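Hydrogenase maturation factor (Thermoanaerobacter tengcongensis, PDB 3VTH) probably transfers the carbamoyl group of carbamoyl phosphate, at the expense of ATP, to the C-terminal cysteine of HypE during [NiFe]-hydrogenase maturation. Local coordinates at residues P282-K288 with L301-M307. Residues are numbered along the deposited sequence; the frame is centred on the assembly and turned at random.
Sequences PIVLLKK and LDTLGVM. With APC (diphosphomethylphosphonic acid adenosyl ester), chain F.
Strands 283-287 and 303-307 run antiparallel as neighbours in a mixed sheet; the axes of the two extended strand segments approach to 4.2 Å, with their N-to-C directions 147° apart. Val284 faces Val306 and Leu286 faces Leu304 as hydrogen-bonded pairs: Val284 N to Val306 O is 2.7 Å, Val306 N to Val284 O 2.9 Å, and both Leu286 N to Leu304 O and Leu304 N to Leu286 O 2.8 Å. Between and beyond them, Leu285 with Gly305 and Lys287 with Thr303 are non-hydrogen-bonded pairs, with CA atoms 4.4 and 4.3 Å apart. Past the last pair, Lys288 N donates to Asp302 O (2.8 Å), and a water bridges Asp302 O and Lys288 O.

Two lysine side chains tie down the same end of the strand pair. Lys287, its first two chi angles m, bends so that NZ forms a salt bridge with Asp302 OD2 (2.8 Å), while the extended Lys288 brings NZ to Leu301 O (2.8 Å) and also bonds Ala298 O.

Val284, Leu286, Leu304 and Val306 share one apolar face, where Leu286 CD1 lies 4.1 Å from Val306 CB and helices 259-265 and 270-277 pack. On the other face the adenine settles by Gly305, which has no side chain: Leu285 CD1 is 3.6 Å from APC C2, and APC N6 donates to Thr303 OG1 (3.2 Å, chi1 p). The hairpin thus supplies one part of the adenine-binding wall of the nucleotide pocket in the YrdC-like domain.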
# COMPACT_ATOMS: atom_id res chain seq x y z
N PRO A 282 5.42 7.76 -3.46
CA PRO A 282 5.54 6.31 -3.55
C PRO A 282 6.50 5.89 -4.66
O PRO A 282 6.90 6.71 -5.51
CB PRO A 282 4.13 5.89 -3.98
CG PRO A 282 3.72 6.98 -4.90
CD PRO A 282 4.24 8.24 -4.21
N ILE A 283 6.86 4.61 -4.65
CA ILE A 283 7.38 3.91 -5.83
C ILE A 283 6.19 3.80 -6.82
O ILE A 283 5.10 3.43 -6.42
CB ILE A 283 7.83 2.48 -5.44
CG1 ILE A 283 9.04 2.55 -4.48
CG2 ILE A 283 8.11 1.62 -6.69
CD1 ILE A 283 9.21 1.30 -3.62
N VAL A 284 6.40 4.17 -8.09
CA VAL A 284 5.34 4.05 -9.08
C VAL A 284 5.81 3.06 -10.14
O VAL A 284 6.92 3.18 -10.64
CB VAL A 284 5.01 5.42 -9.75
CG1 VAL A 284 3.89 5.29 -10.80
CG2 VAL A 284 4.66 6.50 -8.71
N LEU A 285 4.94 2.11 -10.48
CA LEU A 285 5.27 1.13 -11.52
C LEU A 285 5.01 1.73 -12.89
O LEU A 285 3.89 2.15 -13.20
CB LEU A 285 4.48 -0.18 -11.34
CG LEU A 285 4.62 -0.83 -9.96
CD1 LEU A 285 3.85 -2.12 -9.93
CD2 LEU A 285 6.10 -1.07 -9.57
N LEU A 286 6.06 1.74 -13.71
CA LEU A 286 6.05 2.43 -15.00
C LEU A 286 6.54 1.50 -16.09
O LEU A 286 7.45 0.73 -15.86
CB LEU A 286 6.98 3.66 -14.93
CG LEU A 286 6.64 4.75 -13.91
CD1 LEU A 286 7.79 5.75 -13.85
CD2 LEU A 286 5.32 5.47 -14.26
N LYS A 287 5.94 1.59 -17.28
CA LYS A 287 6.40 0.81 -18.43
C LYS A 287 7.76 1.29 -18.90
O LYS A 287 7.99 2.50 -19.05
CB LYS A 287 5.39 0.87 -19.59
CG LYS A 287 4.05 0.16 -19.30
CD LYS A 287 4.14 -1.38 -19.42
CE LYS A 287 2.78 -2.04 -19.16
NZ LYS A 287 2.79 -3.53 -19.33
N LYS A 288 8.66 0.33 -19.14
CA LYS A 288 10.03 0.62 -19.60
C LYS A 288 10.02 1.14 -21.03
O LYS A 288 9.30 0.62 -21.88
CB LYS A 288 10.88 -0.66 -19.57
CG LYS A 288 11.22 -1.22 -18.19
CD LYS A 288 11.90 -2.59 -18.39
CE LYS A 288 12.45 -3.15 -17.09
NZ LYS A 288 12.99 -4.50 -17.32
N LEU A 301 10.75 -8.33 -16.90
CA LEU A 301 9.55 -7.54 -16.72
C LEU A 301 9.57 -6.34 -17.68
O LEU A 301 10.65 -5.88 -18.08
CB LEU A 301 9.40 -7.06 -15.27
CG LEU A 301 9.38 -8.17 -14.20
CD1 LEU A 301 9.33 -7.58 -12.79
CD2 LEU A 301 8.22 -9.13 -14.43
N ASP A 302 8.39 -5.85 -18.05
CA ASP A 302 8.32 -4.69 -18.94
C ASP A 302 8.08 -3.39 -18.17
O ASP A 302 7.84 -2.34 -18.77
CB ASP A 302 7.29 -4.91 -20.07
CG ASP A 302 5.85 -4.89 -19.59
OD1 ASP A 302 5.56 -4.96 -18.38
OD2 ASP A 302 4.96 -4.81 -20.47
N THR A 303 8.13 -3.47 -16.84
CA THR A 303 7.93 -2.32 -15.96
C THR A 303 9.11 -2.10 -15.00
O THR A 303 9.87 -3.02 -14.71
CB THR A 303 6.68 -2.48 -15.08
OG1 THR A 303 6.82 -3.67 -14.29
CG2 THR A 303 5.38 -2.58 -15.95
N LEU A 304 9.26 -0.86 -14.53
CA LEU A 304 10.24 -0.51 -13.52
C LEU A 304 9.49 0.18 -12.37
O LEU A 304 8.55 0.94 -12.62
CB LEU A 304 11.23 0.48 -14.14
CG LEU A 304 12.76 0.40 -14.00
CD1 LEU A 304 13.33 -1.03 -14.03
CD2 LEU A 304 13.38 1.26 -15.14
N GLY A 305 9.90 -0.09 -11.13
CA GLY A 305 9.35 0.62 -9.98
C GLY A 305 10.26 1.80 -9.69
O GLY A 305 11.44 1.61 -9.40
N VAL A 306 9.71 3.01 -9.80
CA VAL A 306 10.53 4.22 -9.67
C VAL A 306 9.95 5.17 -8.63
O VAL A 306 8.75 5.37 -8.57
CB VAL A 306 10.68 4.96 -11.03
CG1 VAL A 306 11.63 6.15 -10.90
CG2 VAL A 306 11.21 4.01 -12.09
N MET A 307 10.83 5.75 -7.82
CA MET A 307 10.46 6.80 -6.89
C MET A 307 11.37 8.01 -7.06
O MET A 307 12.50 7.92 -7.59
CB MET A 307 10.55 6.28 -5.45
CG MET A 307 12.00 6.04 -4.97
SD MET A 307 12.14 5.08 -3.45
CE MET A 307 10.67 5.64 -2.59
PG APC F . 12.15 -8.48 1.26
O1G APC F . 12.57 -7.12 1.75
O2G APC F . 13.11 -9.04 0.24
O3G APC F . 11.82 -9.46 2.35
PB APC F . 10.17 -7.08 -0.28
O1B APC F . 9.78 -6.10 0.79
O2B APC F . 9.02 -7.58 -1.14
O3B APC F . 10.75 -8.37 0.47
PA APC F . 11.75 -4.60 -1.40
O1A APC F . 12.81 -4.35 -2.44
O2A APC F . 12.01 -4.00 -0.06
C3A APC F . 11.51 -6.42 -1.32
O5' APC F . 10.33 -4.00 -1.86
C5' APC F . 10.08 -3.45 -3.15
C4' APC F . 8.72 -3.94 -3.62
O4' APC F . 8.45 -3.27 -4.86
C3' APC F . 8.76 -5.45 -3.91
O3' APC F . 7.56 -6.11 -3.47
C2' APC F . 8.82 -5.52 -5.42
O2' APC F . 8.32 -6.76 -5.94
C1' APC F . 8.07 -4.25 -5.83
N9 APC F . 8.55 -3.90 -7.16
C8 APC F . 9.74 -3.33 -7.50
N7 APC F . 9.83 -3.21 -8.85
C5 APC F . 8.69 -3.71 -9.37
C6 APC F . 8.13 -3.91 -10.73
N6 APC F . 8.81 -3.53 -11.83
N1 APC F . 6.91 -4.48 -10.83
C2 APC F . 6.19 -4.86 -9.75
N3 APC F . 6.63 -4.73 -8.49
C4 APC F . 7.85 -4.16 -8.26
O HOH W 1 7.95 -1.61 -21.62